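Local coordinates for guanine nucleotide exchange protein (Legionella pneumophila, PDB 1XSZ) that probably acts as a guanine nucleotide exchange factor for the small GTPase Arf, with a C-terminal domain that forms a cap over the active site of its Sec7 domain, at residues K219-F224 against N233-G238; P237-N242 against I264-N269; T271-T276 against I307-K312; A275-Y280 against V296-G301; A313-S318 against N341-I346. All coordinates share one frame; numbering follows the deposited sequence.

Contact 1. Residues K219-F224 against N233-G238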
# COMPACT_ATOMS: atom_id res chain seq x y z
N LYS A 219 1.56 -11.20 -19.70
CA LYS A 219 1.24 -12.62 -19.62
C LYS A 219 2.38 -13.41 -18.99
O LYS A 219 2.14 -14.26 -18.13
CB LYS A 219 0.92 -13.17 -21.01
CG LYS A 219 -0.38 -12.66 -21.59
CD LYS A 219 -0.59 -13.20 -22.99
CE LYS A 219 -1.93 -12.76 -23.55
NZ LYS A 219 -3.06 -13.33 -22.76
N LYS A 220 3.61 -13.14 -19.41
CA LYS A 220 4.76 -13.84 -18.86
C LYS A 220 4.94 -13.49 -17.38
O LYS A 220 5.30 -14.34 -16.56
CB LYS A 220 6.03 -13.49 -19.63
CG LYS A 220 6.08 -14.04 -21.05
CD LYS A 220 7.39 -13.67 -21.73
CE LYS A 220 7.49 -14.30 -23.12
NZ LYS A 220 6.39 -13.85 -24.02
N LEU A 221 4.68 -12.23 -17.05
CA LEU A 221 4.81 -11.77 -15.67
C LEU A 221 3.78 -12.46 -14.78
O LEU A 221 4.09 -12.91 -13.68
CB LEU A 221 4.61 -10.26 -15.62
CG LEU A 221 4.65 -9.63 -14.23
CD1 LEU A 221 6.01 -9.84 -13.60
CD2 LEU A 221 4.35 -8.14 -14.35
N ASP A 222 2.55 -12.53 -15.28
CA ASP A 222 1.46 -13.15 -14.54
C ASP A 222 1.79 -14.61 -14.25
O ASP A 222 1.60 -15.08 -13.12
CB ASP A 222 0.17 -13.01 -15.35
CG ASP A 222 -1.06 -13.43 -14.56
OD1 ASP A 222 -1.04 -13.30 -13.32
OD2 ASP A 222 -2.05 -13.86 -15.19
N SER A 223 2.28 -15.32 -15.26
CA SER A 223 2.63 -16.73 -15.10
C SER A 223 3.81 -16.91 -14.15
O SER A 223 3.86 -17.88 -13.39
CB SER A 223 2.98 -17.33 -16.47
OG SER A 223 3.37 -18.69 -16.34
N PHE A 224 4.75 -15.97 -14.19
CA PHE A 224 5.93 -16.03 -13.34
C PHE A 224 5.59 -16.08 -11.86
O PHE A 224 6.33 -16.65 -11.06
CB PHE A 224 6.84 -14.83 -13.64
CG PHE A 224 8.17 -14.89 -12.95
CD1 PHE A 224 8.33 -14.39 -11.66
CD2 PHE A 224 9.27 -15.45 -13.59
CE1 PHE A 224 9.56 -14.45 -11.02
CE2 PHE A 224 10.51 -15.52 -12.96
CZ PHE A 224 10.66 -15.02 -11.67
N ASN A 233 14.73 -12.90 -16.30
CA ASN A 233 15.10 -12.33 -17.59
C ASN A 233 14.30 -12.95 -18.74
O ASN A 233 14.39 -12.48 -19.88
CB ASN A 233 16.60 -12.46 -17.85
CG ASN A 233 17.09 -13.89 -17.79
OD1 ASN A 233 16.42 -14.80 -18.26
ND2 ASN A 233 18.27 -14.08 -17.21
N THR A 234 13.54 -14.00 -18.45
CA THR A 234 12.72 -14.63 -19.48
C THR A 234 11.47 -13.76 -19.65
O THR A 234 10.79 -13.82 -20.67
CB THR A 234 12.29 -16.06 -19.09
OG1 THR A 234 11.58 -16.04 -17.85
CG2 THR A 234 13.51 -16.96 -18.96
N VAL A 235 11.19 -12.95 -18.63
CA VAL A 235 10.05 -12.05 -18.66
C VAL A 235 10.53 -10.68 -19.14
O VAL A 235 9.88 -10.03 -19.97
CB VAL A 235 9.42 -11.88 -17.26
CG1 VAL A 235 8.25 -10.91 -17.32
CG2 VAL A 235 8.95 -13.23 -16.72
N PHE A 236 11.69 -10.26 -18.62
CA PHE A 236 12.29 -8.98 -18.98
C PHE A 236 13.69 -9.17 -19.56
O PHE A 236 14.68 -9.08 -18.84
CB PHE A 236 12.39 -8.08 -17.74
CG PHE A 236 11.08 -7.83 -17.07
CD1 PHE A 236 10.79 -8.42 -15.84
CD2 PHE A 236 10.12 -7.01 -17.65
CE1 PHE A 236 9.57 -8.19 -15.21
CE2 PHE A 236 8.90 -6.77 -17.03
CZ PHE A 236 8.62 -7.36 -15.80
N PRO A 237 13.78 -9.43 -20.87
CA PRO A 237 15.09 -9.64 -21.51
C PRO A 237 16.08 -8.50 -21.27
O PRO A 237 17.29 -8.73 -21.20
CB PRO A 237 14.72 -9.77 -22.99
CG PRO A 237 13.37 -10.43 -22.92
CD PRO A 237 12.69 -9.64 -21.83
N GLY A 238 15.57 -7.28 -21.13
CA GLY A 238 16.42 -6.13 -20.89
C GLY A 238 17.35 -6.23 -19.69
O GLY A 238 18.55 -5.98 -19.81

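Contact 2. Residues P237-N242 against I264-N269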
# COMPACT_ATOMS: atom_id res chain seq x y z
N PRO A 237 13.78 -9.43 -20.87
CA PRO A 237 15.09 -9.64 -21.51
C PRO A 237 16.08 -8.50 -21.27
O PRO A 237 17.29 -8.73 -21.20
CB PRO A 237 14.72 -9.77 -22.99
CG PRO A 237 13.37 -10.43 -22.92
CD PRO A 237 12.69 -9.64 -21.83
N GLY A 238 15.57 -7.28 -21.13
CA GLY A 238 16.42 -6.13 -20.89
C GLY A 238 17.35 -6.23 -19.69
O GLY A 238 18.55 -5.98 -19.81
N ILE A 239 16.80 -6.60 -18.54
CA ILE A 239 17.59 -6.71 -17.32
C ILE A 239 18.80 -7.63 -17.48
O ILE A 239 18.93 -8.33 -18.48
CB ILE A 239 16.74 -7.22 -16.14
CG1 ILE A 239 16.23 -8.63 -16.43
CG2 ILE A 239 15.57 -6.27 -15.91
CD1 ILE A 239 15.40 -9.22 -15.32
N GLY A 240 19.69 -7.61 -16.49
CA GLY A 240 20.89 -8.42 -16.56
C GLY A 240 20.66 -9.92 -16.42
O GLY A 240 19.52 -10.39 -16.46
N ASP A 241 21.75 -10.65 -16.25
CA ASP A 241 21.69 -12.10 -16.10
C ASP A 241 21.96 -12.46 -14.64
O ASP A 241 21.95 -13.63 -14.27
CB ASP A 241 22.74 -12.77 -16.99
CG ASP A 241 22.60 -12.38 -18.46
OD1 ASP A 241 23.40 -12.87 -19.28
OD2 ASP A 241 21.69 -11.59 -18.78
N ASN A 242 22.20 -11.44 -13.82
CA ASN A 242 22.48 -11.64 -12.40
C ASN A 242 21.36 -11.14 -11.49
O ASN A 242 21.61 -10.77 -10.35
CB ASN A 242 23.78 -10.93 -12.02
CG ASN A 242 24.96 -11.38 -12.87
OD1 ASN A 242 25.31 -12.56 -12.90
ND2 ASN A 242 25.57 -10.43 -13.58
N ILE A 264 6.77 -9.26 -6.80
CA ILE A 264 8.02 -9.90 -7.15
C ILE A 264 9.12 -8.91 -6.82
O ILE A 264 9.04 -7.74 -7.21
CB ILE A 264 8.09 -10.22 -8.66
CG1 ILE A 264 6.90 -11.10 -9.06
CG2 ILE A 264 9.42 -10.91 -8.99
CD1 ILE A 264 6.71 -11.22 -10.55
N THR A 265 10.14 -9.35 -6.10
CA THR A 265 11.26 -8.47 -5.77
C THR A 265 12.47 -8.90 -6.58
O THR A 265 12.91 -10.05 -6.50
CB THR A 265 11.60 -8.50 -4.27
OG1 THR A 265 10.47 -8.04 -3.52
CG2 THR A 265 12.79 -7.60 -3.97
N LEU A 266 12.99 -7.98 -7.38
CA LEU A 266 14.16 -8.23 -8.21
C LEU A 266 15.39 -7.63 -7.55
O LEU A 266 15.39 -6.47 -7.15
CB LEU A 266 14.00 -7.60 -9.60
CG LEU A 266 12.98 -8.21 -10.56
CD1 LEU A 266 11.57 -8.06 -10.01
CD2 LEU A 266 13.09 -7.51 -11.90
N THR A 267 16.45 -8.42 -7.44
CA THR A 267 17.68 -7.94 -6.83
C THR A 267 18.86 -8.37 -7.68
O THR A 267 19.02 -9.55 -7.99
CB THR A 267 17.87 -8.51 -5.41
OG1 THR A 267 16.73 -8.20 -4.60
CG2 THR A 267 19.11 -7.91 -4.76
N ASP A 268 19.69 -7.41 -8.08
CA ASP A 268 20.87 -7.71 -8.88
C ASP A 268 21.96 -8.12 -7.90
O ASP A 268 22.38 -7.33 -7.05
CB ASP A 268 21.31 -6.48 -9.68
CG ASP A 268 22.44 -6.79 -10.64
OD1 ASP A 268 23.52 -7.21 -10.17
OD2 ASP A 268 22.25 -6.60 -11.86
N ASN A 269 22.41 -9.37 -8.01
CA ASN A 269 23.43 -9.90 -7.11
C ASN A 269 24.80 -9.23 -7.20
O ASN A 269 25.65 -9.43 -6.33
CB ASN A 269 23.61 -11.41 -7.36
CG ASN A 269 22.36 -12.20 -7.01
OD1 ASN A 269 21.88 -12.15 -5.88
ND2 ASN A 269 21.84 -12.94 -7.98
O HOH W 1 22.55 -8.42 -13.87

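Contact 3. Residues T271-T276 against I307-K312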
# COMPACT_ATOMS: atom_id res chain seq x y z
N THR A 271 25.19 -5.58 -8.38
CA THR A 271 25.07 -4.15 -8.11
C THR A 271 24.19 -3.85 -6.90
O THR A 271 24.20 -2.74 -6.38
CB THR A 271 24.48 -3.41 -9.32
OG1 THR A 271 23.14 -3.88 -9.55
CG2 THR A 271 25.31 -3.68 -10.57
N SER A 272 23.42 -4.85 -6.47
CA SER A 272 22.52 -4.71 -5.33
C SER A 272 21.29 -3.87 -5.68
O SER A 272 20.48 -3.57 -4.80
CB SER A 272 23.25 -4.11 -4.13
OG SER A 272 24.24 -5.00 -3.64
N ALA A 273 21.17 -3.49 -6.94
CA ALA A 273 20.02 -2.71 -7.38
C ALA A 273 18.79 -3.56 -7.10
O ALA A 273 18.84 -4.78 -7.21
CB ALA A 273 20.12 -2.41 -8.87
N GLN A 274 17.69 -2.91 -6.73
CA GLN A 274 16.46 -3.63 -6.44
C GLN A 274 15.23 -2.92 -6.99
O GLN A 274 15.23 -1.71 -7.18
CB GLN A 274 16.29 -3.82 -4.93
CG GLN A 274 17.15 -4.94 -4.35
CD GLN A 274 16.86 -5.19 -2.88
OE1 GLN A 274 17.34 -6.17 -2.30
NE2 GLN A 274 16.07 -4.31 -2.27
N ALA A 275 14.19 -3.70 -7.25
CA ALA A 275 12.94 -3.17 -7.76
C ALA A 275 11.83 -4.15 -7.40
O ALA A 275 12.06 -5.36 -7.36
CB ALA A 275 13.01 -2.99 -9.27
N THR A 276 10.64 -3.64 -7.12
CA THR A 276 9.51 -4.50 -6.82
C THR A 276 8.47 -4.35 -7.92
O THR A 276 8.32 -3.27 -8.51
CB THR A 276 8.86 -4.15 -5.47
OG1 THR A 276 8.48 -2.77 -5.45
CG2 THR A 276 9.81 -4.45 -4.32
N ILE A 307 16.93 2.57 -9.88
CA ILE A 307 16.10 3.31 -10.82
C ILE A 307 16.21 2.73 -12.23
O ILE A 307 15.21 2.59 -12.93
CB ILE A 307 16.46 4.81 -10.83
CG1 ILE A 307 15.47 5.58 -11.70
CG2 ILE A 307 17.88 5.01 -11.32
CD1 ILE A 307 15.56 7.08 -11.56
N ASP A 308 17.42 2.36 -12.64
CA ASP A 308 17.61 1.80 -13.97
C ASP A 308 16.97 0.41 -14.09
O ASP A 308 16.43 0.06 -15.14
CB ASP A 308 19.09 1.73 -14.33
CG ASP A 308 19.73 3.10 -14.38
OD1 ASP A 308 19.16 3.99 -15.06
OD2 ASP A 308 20.80 3.29 -13.76
N LEU A 309 17.03 -0.37 -13.02
CA LEU A 309 16.44 -1.70 -13.04
C LEU A 309 14.92 -1.60 -13.18
O LEU A 309 14.31 -2.30 -13.98
CB LEU A 309 16.80 -2.46 -11.75
CG LEU A 309 16.17 -3.85 -11.59
CD1 LEU A 309 16.56 -4.75 -12.76
CD2 LEU A 309 16.64 -4.46 -10.28
N ALA A 310 14.31 -0.72 -12.39
CA ALA A 310 12.87 -0.53 -12.46
C ALA A 310 12.46 0.02 -13.83
O ALA A 310 11.47 -0.43 -14.42
CB ALA A 310 12.43 0.42 -11.35
N ALA A 311 13.23 0.97 -14.34
CA ALA A 311 12.94 1.59 -15.64
C ALA A 311 13.01 0.56 -16.76
O ALA A 311 12.21 0.59 -17.69
CB ALA A 311 13.90 2.73 -15.90
N LYS A 312 13.99 -0.34 -16.68
CA LYS A 312 14.14 -1.37 -17.70
C LYS A 312 12.94 -2.31 -17.70
O LYS A 312 12.41 -2.67 -18.76
CB LYS A 312 15.41 -2.18 -17.46
CG LYS A 312 16.69 -1.42 -17.75
CD LYS A 312 17.92 -2.28 -17.49
CE LYS A 312 19.19 -1.48 -17.70
NZ LYS A 312 20.41 -2.29 -17.41

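Contact 4. Residues A275-Y280 against V296-G301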
# COMPACT_ATOMS: atom_id res chain seq x y z
N ALA A 275 14.19 -3.70 -7.25
CA ALA A 275 12.94 -3.17 -7.76
C ALA A 275 11.83 -4.15 -7.40
O ALA A 275 12.06 -5.36 -7.36
CB ALA A 275 13.01 -2.99 -9.27
N THR A 276 10.64 -3.64 -7.12
CA THR A 276 9.51 -4.50 -6.82
C THR A 276 8.47 -4.35 -7.92
O THR A 276 8.32 -3.27 -8.51
CB THR A 276 8.86 -4.15 -5.47
OG1 THR A 276 8.48 -2.77 -5.45
CG2 THR A 276 9.81 -4.45 -4.32
N ILE A 277 7.77 -5.43 -8.19
CA ILE A 277 6.74 -5.44 -9.21
C ILE A 277 5.49 -6.06 -8.62
O ILE A 277 5.47 -7.24 -8.25
CB ILE A 277 7.18 -6.25 -10.45
CG1 ILE A 277 8.49 -5.68 -11.02
CG2 ILE A 277 6.08 -6.23 -11.50
CD1 ILE A 277 9.01 -6.45 -12.22
N GLN A 278 4.44 -5.25 -8.50
CA GLN A 278 3.16 -5.70 -7.96
C GLN A 278 2.19 -5.96 -9.10
O GLN A 278 2.14 -5.19 -10.06
CB GLN A 278 2.56 -4.64 -7.05
CG GLN A 278 3.43 -4.21 -5.90
CD GLN A 278 2.85 -3.01 -5.19
OE1 GLN A 278 1.70 -3.04 -4.75
NE2 GLN A 278 3.63 -1.95 -5.08
N VAL A 279 1.41 -7.02 -8.98
CA VAL A 279 0.43 -7.36 -10.00
C VAL A 279 -0.97 -7.42 -9.41
O VAL A 279 -1.17 -8.01 -8.34
CB VAL A 279 0.77 -8.72 -10.65
CG1 VAL A 279 -0.30 -9.09 -11.66
CG2 VAL A 279 2.13 -8.65 -11.33
N TYR A 280 -1.93 -6.81 -10.10
CA TYR A 280 -3.32 -6.82 -9.68
C TYR A 280 -4.20 -7.18 -10.87
O TYR A 280 -4.00 -6.66 -11.97
CB TYR A 280 -3.78 -5.44 -9.17
CG TYR A 280 -3.03 -4.93 -7.97
CD1 TYR A 280 -1.76 -4.38 -8.09
CD2 TYR A 280 -3.58 -5.05 -6.69
CE1 TYR A 280 -1.05 -3.96 -6.98
CE2 TYR A 280 -2.87 -4.63 -5.57
CZ TYR A 280 -1.61 -4.09 -5.72
OH TYR A 280 -0.89 -3.72 -4.61
N VAL A 296 -0.04 -3.06 -12.98
CA VAL A 296 1.31 -3.49 -12.67
C VAL A 296 1.97 -2.24 -12.10
O VAL A 296 1.96 -1.18 -12.73
CB VAL A 296 2.08 -3.98 -13.91
CG1 VAL A 296 3.52 -4.30 -13.52
CG2 VAL A 296 1.40 -5.23 -14.49
N ILE A 297 2.52 -2.35 -10.90
CA ILE A 297 3.19 -1.23 -10.25
C ILE A 297 4.65 -1.62 -10.04
O ILE A 297 4.94 -2.62 -9.38
CB ILE A 297 2.53 -0.90 -8.88
CG1 ILE A 297 1.06 -0.52 -9.09
CG2 ILE A 297 3.29 0.24 -8.21
CD1 ILE A 297 0.29 -0.26 -7.79
N ILE A 298 5.55 -0.83 -10.62
CA ILE A 298 6.98 -1.09 -10.54
C ILE A 298 7.67 0.03 -9.78
O ILE A 298 7.54 1.21 -10.14
CB ILE A 298 7.58 -1.18 -11.97
CG1 ILE A 298 6.85 -2.27 -12.75
CG2 ILE A 298 9.07 -1.47 -11.89
CD1 ILE A 298 7.28 -2.39 -14.21
N GLN A 299 8.40 -0.33 -8.73
CA GLN A 299 9.07 0.66 -7.90
C GLN A 299 10.54 0.35 -7.67
O GLN A 299 10.90 -0.77 -7.33
CB GLN A 299 8.37 0.76 -6.55
CG GLN A 299 6.90 1.11 -6.65
CD GLN A 299 6.16 0.97 -5.34
OE1 GLN A 299 6.59 0.23 -4.44
NE2 GLN A 299 5.03 1.64 -5.22
N PRO A 300 11.41 1.35 -7.85
CA PRO A 300 12.84 1.12 -7.63
C PRO A 300 13.14 1.18 -6.13
O PRO A 300 12.48 1.91 -5.39
CB PRO A 300 13.50 2.26 -8.39
CG PRO A 300 12.50 3.38 -8.23
CD PRO A 300 11.17 2.68 -8.42
N GLY A 301 14.13 0.40 -5.69
CA GLY A 301 14.51 0.41 -4.30
C GLY A 301 15.39 1.61 -4.00
O GLY A 301 15.66 2.41 -4.89
O HOH W 2 6.02 -2.03 -6.78
O HOH W 3 8.70 -1.12 -3.38

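Contact 5. Residues A313-S318 against N341-I346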
# COMPACT_ATOMS: atom_id res chain seq x y z
N ALA A 313 12.49 -2.71 -16.52
CA ALA A 313 11.34 -3.59 -16.44
C ALA A 313 10.11 -2.90 -17.04
O ALA A 313 9.39 -3.48 -17.85
CB ALA A 313 11.07 -3.98 -14.98
N ALA A 314 9.88 -1.64 -16.66
CA ALA A 314 8.73 -0.91 -17.17
C ALA A 314 8.81 -0.70 -18.69
O ALA A 314 7.80 -0.82 -19.39
CB ALA A 314 8.63 0.45 -16.46
N ALA A 315 10.01 -0.41 -19.18
CA ALA A 315 10.20 -0.18 -20.61
C ALA A 315 10.07 -1.45 -21.45
O ALA A 315 9.83 -1.36 -22.65
CB ALA A 315 11.56 0.46 -20.85
N ASP A 316 10.22 -2.61 -20.82
CA ASP A 316 10.12 -3.87 -21.56
C ASP A 316 8.70 -4.22 -21.99
O ASP A 316 8.50 -5.10 -22.83
CB ASP A 316 10.72 -5.02 -20.73
CG ASP A 316 12.23 -5.11 -20.87
OD1 ASP A 316 12.79 -4.43 -21.76
OD2 ASP A 316 12.86 -5.86 -20.10
N PHE A 317 7.71 -3.55 -21.42
CA PHE A 317 6.32 -3.79 -21.81
C PHE A 317 6.05 -3.03 -23.10
O PHE A 317 6.58 -1.94 -23.31
CB PHE A 317 5.34 -3.23 -20.77
CG PHE A 317 5.20 -4.07 -19.52
CD1 PHE A 317 6.11 -3.96 -18.48
CD2 PHE A 317 4.12 -4.93 -19.38
CE1 PHE A 317 5.95 -4.69 -17.31
CE2 PHE A 317 3.95 -5.67 -18.21
CZ PHE A 317 4.87 -5.54 -17.18
N SER A 318 5.21 -3.59 -23.96
CA SER A 318 4.84 -2.91 -25.19
C SER A 318 3.87 -1.83 -24.73
O SER A 318 3.87 -0.71 -25.24
CB SER A 318 4.14 -3.87 -26.16
OG SER A 318 3.68 -3.18 -27.31
N ASN A 341 14.92 6.97 -21.36
CA ASN A 341 16.23 6.55 -21.84
C ASN A 341 16.20 5.08 -22.22
O ASN A 341 16.78 4.68 -23.23
CB ASN A 341 17.31 6.82 -20.79
CG ASN A 341 17.60 8.29 -20.62
OD1 ASN A 341 17.32 9.09 -21.52
ND2 ASN A 341 18.17 8.67 -19.48
N GLN A 342 15.53 4.26 -21.42
CA GLN A 342 15.44 2.84 -21.74
C GLN A 342 14.63 2.65 -23.02
O GLN A 342 14.97 1.79 -23.84
CB GLN A 342 14.82 2.06 -20.58
CG GLN A 342 15.69 1.96 -19.33
CD GLN A 342 17.07 1.42 -19.62
OE1 GLN A 342 17.24 0.49 -20.41
NE2 GLN A 342 18.08 1.99 -18.96
N LYS A 343 13.57 3.42 -23.21
CA LYS A 343 12.77 3.30 -24.43
C LYS A 343 13.62 3.71 -25.64
O LYS A 343 13.50 3.11 -26.72
CB LYS A 343 11.52 4.19 -24.36
CG LYS A 343 10.39 3.61 -23.52
CD LYS A 343 9.85 2.31 -24.11
CE LYS A 343 8.56 1.89 -23.42
NZ LYS A 343 8.07 0.57 -23.91
N LYS A 344 14.46 4.72 -25.47
CA LYS A 344 15.31 5.18 -26.56
C LYS A 344 16.30 4.07 -26.92
O LYS A 344 16.57 3.84 -28.10
CB LYS A 344 16.07 6.44 -26.16
CG LYS A 344 15.21 7.70 -26.13
CD LYS A 344 16.05 8.93 -25.82
CE LYS A 344 15.22 10.20 -25.88
NZ LYS A 344 16.05 11.41 -25.61
N LEU A 345 16.83 3.39 -25.91
CA LEU A 345 17.78 2.31 -26.14
C LEU A 345 17.11 1.22 -26.98
O LEU A 345 17.68 0.73 -27.95
CB LEU A 345 18.24 1.70 -24.81
CG LEU A 345 19.14 0.47 -24.90
CD1 LEU A 345 20.41 0.82 -25.66
CD2 LEU A 345 19.47 -0.04 -23.51
N ILE A 346 15.89 0.85 -26.60
CA ILE A 346 15.16 -0.18 -27.33
C ILE A 346 14.94 0.27 -28.77
O ILE A 346 15.08 -0.52 -29.71
CB ILE A 346 13.81 -0.48 -26.64
CG1 ILE A 346 14.07 -1.16 -25.29
CG2 ILE A 346 12.93 -1.36 -27.52
CD1 ILE A 346 12.83 -1.29 -24.41
O HOH W 4 6.32 0.67 -21.19
O HOH W 5 5.41 1.58 -24.58

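Contact 1. Residues K219-F224 against N233-G238
Val-235 faces Lys-220 and Leu-221 where the loop after helix 216-224 folds back on that helix, in the sheet-and-helix capping domain of RalF. These three residues bury more surface here than the others, and Val-235 is the hub because its two methyl groups divide the helix surface between them. CG1, anti to the backbone N (chi1 179°), rests against Leu-221, 3.8 Å from its backbone N and 4.1 Å from its CB. CG2 bridges the step from one residue to the fourth after it, lying 3.8 Å from the carbonyl O of Lys-220 and 3.9 Å from CD2 of the Phe-224 ring, whose side chain crosses that of Val-235 obliquely. One branched residue thus spans a full helical turn.

Lys-220 contributes its aliphatic part. CB sits over both valine methyls, CD passes the carbonyl O of Thr-234, and the chain then bends at chi4 and carries NZ away from the loop. Thr-234 itself turns its hydroxyl to the backbone O of Asn-231, within the loop's own turn.

Leu-221 also touches Ile-277 and Val-279 of strand 274-280, which places the helix on the sheet. Beyond Val-235, CD1 of Leu-221 reaches CZ of Phe-236 at 4.2 Å, while CG1 of Val-235 stands 3.7 Å above one face of that same ring, offset toward its rim.

Contact 2. Residues P237-N242 against I264-N269
Asn-242 meets Asp-268 and Asn-269 at the end of strand 260-268 through its backbone. Its carbonyl O accepts the N-H of Asn-269 at 2.8 Å, in a bond that is straight at hydrogen (165°) and nearly along the C=O axis (167° at the oxygen). The same oxygen lies 3.5 Å from CA of Asp-268, in a CA-H...O contact beside the stronger bond.

The second link runs through water. A single molecule accepts from N of Asn-242 at 3.0 Å and donates to OD2 of Asp-268 at 2.7 Å, tying both peptide groups of Asn-242 to consecutive residues of the other segment.

OD1 of Asp-268 accepts from the backbone N of Lys-270 and of Thr-271, in the turn toward strand 274-280, which probably steadies the carboxylate with OD2 directed to the water. Further in, the contact becomes apolar: CD1 of Ile-239 reaches CD2 of Leu-266 at 4.5 Å, and both side chains also touch Ile-232.

Polar links at the partly exposed end and a loose apolar touch inside together hold the loop as it enters strand 243-248. Because the backbone N and O of Asn-242 carry the polar part, the join depends on main-chain geometry and on the Asp-268 carboxylate.

Contact 3. Residues T271-T276 against I307-K312
A helix packed on one face of an antiparallel sheet is the element at work here: helix 306-315 lies over the start of strand 274-280 in the capping domain. The short axes approach to 7.0 Å and cross at -41°. The close spacing is consistent with the small side chains at the interface: Ala-275 of the strand, Ala-273 just before it, and Ala-310 of the helix.

Leu-309 is the large residue among them. Its CG is anti to the backbone N (chi1 176°), and from there CD2 lies against the main chain where the strand begins, 3.8 Å from O of Ala-273 and 3.9 Å from C of Gln-274. The same methyl touches CB of Ala-273 at 4.3 Å, so one branch follows the backbone between two alanines. CB of Ala-275 then fits between neighbouring helix residues, at 4.0 Å from CG of Leu-309 and 4.0 Å from both CA and CB of Ala-310. Ala-310 carries the packing on to Ile-298 and Pro-300 of the adjacent strand.

Just before the strand the chain is shaped by an ST turn, in which OG1 of Thr-271 accepts from N of Ala-273 at 3.3 Å. Across the buried interface itself the chemistry is aliphatic carbon against aliphatic carbon and against peptide, which implies that cohesion comes from close apolar fit rather than from directed polar bonds.

Contact 4. Residues A275-Y280 against V296-G301
Thr-276 and Gln-278 face Gln-299 and Ile-297 on one side of the sheet, where OG1 of Thr-276 lies between the backbone N and the carbonyl carbon (chi1 55°) and CG of Gln-278 is anti to its carbonyl carbon (chi1 -57°). Two waters use this layout. One accepts from NE2 of Gln-278, donates to O of Ile-297 and bonds to OG1 of Thr-276, all at 2.9 Å; the other joins that OG1 to OE1 of Gln-299.

NE2 of each glutamine bonds to OE1 of Glu-105, and NE2 of Gln-299 also donates to O of Pro-203. OE1 of Gln-278 accepts the hydroxyl of Tyr-280 at 2.7 Å, in its carbonyl plane; together with the NE2 bonds this would fix the amide's rotation.

On the other face, Ile-277 lies side by side with Val-296, CG2 to CG1 at 3.8 Å, and both touch Leu-221 of helix 216-224. Ile-298, also beside Ile-277, touches Ala-310 of helix 306-315.

Between residues 276-278 and 297-299 four backbone bonds form, two for Thr-276 with Gln-299 and two for Gln-278 with Ile-297. Alternating hydrogen-bonded and non-hydrogen-bonded pairs, with the axes at 168°, are typical of adjacent strands in an antiparallel sheet.

Contact 5. Residues A313-S318 against N341-I346
Lys-343 reaches from the long helix 332-351 to Ala-315, near the end of helix 306-315, in a helix-to-helix contact of the capping domain. From CB the chain turns at chi2 (-64°), which swings CD toward the neighbour. CD then passes CB of Ala-315 at 4.1 Å, and CE runs on over its carbonyl O at 3.6 Å.

At the tip, NZ donates to O of Ala-315 at 2.9 Å, with the nitrogen tilted 29° out of the carbonyl plane, and more weakly to O of Phe-317. A water that donates to O of Ser-318 also accepts from NZ. The ammonium group thus collects main-chain oxygens near the end of a helix, and its positive charge would suit the negative end of the helix dipole.

OD1 of Asp-316 reaches CD1 of Ile-346 at 4.1 Å, the two side chains crossing at about a right angle, while OD2 accepts from N of Gly-238. The Phe-317 ring packs inward on Leu-221 and Ile-298. Around Ala-315, two atoms mark the tight points: CB, 3.6 Å from CB of Gln-342, the residue before Lys-343, and O, 3.5 Å from CD1 of Ile-346.

How the contacts relate
All five contacts fall within the C-terminal capping domain and build outward from one sheet. Contact 4 is its centre, and contact 3 shares Ala-275 and Thr-276 with it, their centres about 10 Å apart. Contact 2, with its centre about 8 Å from that of contact 3, brings in the neighbouring strand through the backbone bond from Leu-266 N to Ala-275 O. Contacts 1 and 2 meet at Pro-237 and Gly-238. Contact 1 joins the core where CE1 of Phe-236 comes 3.5 Å from CD1 of Ile-277, and contact 5 where CD1 of Ile-298 lies 3.6 Å from CA of Ala-314. The polar face of contact 4 turns to Glu-105 of the Sec7 domain, whereas its apolar face receives the helices.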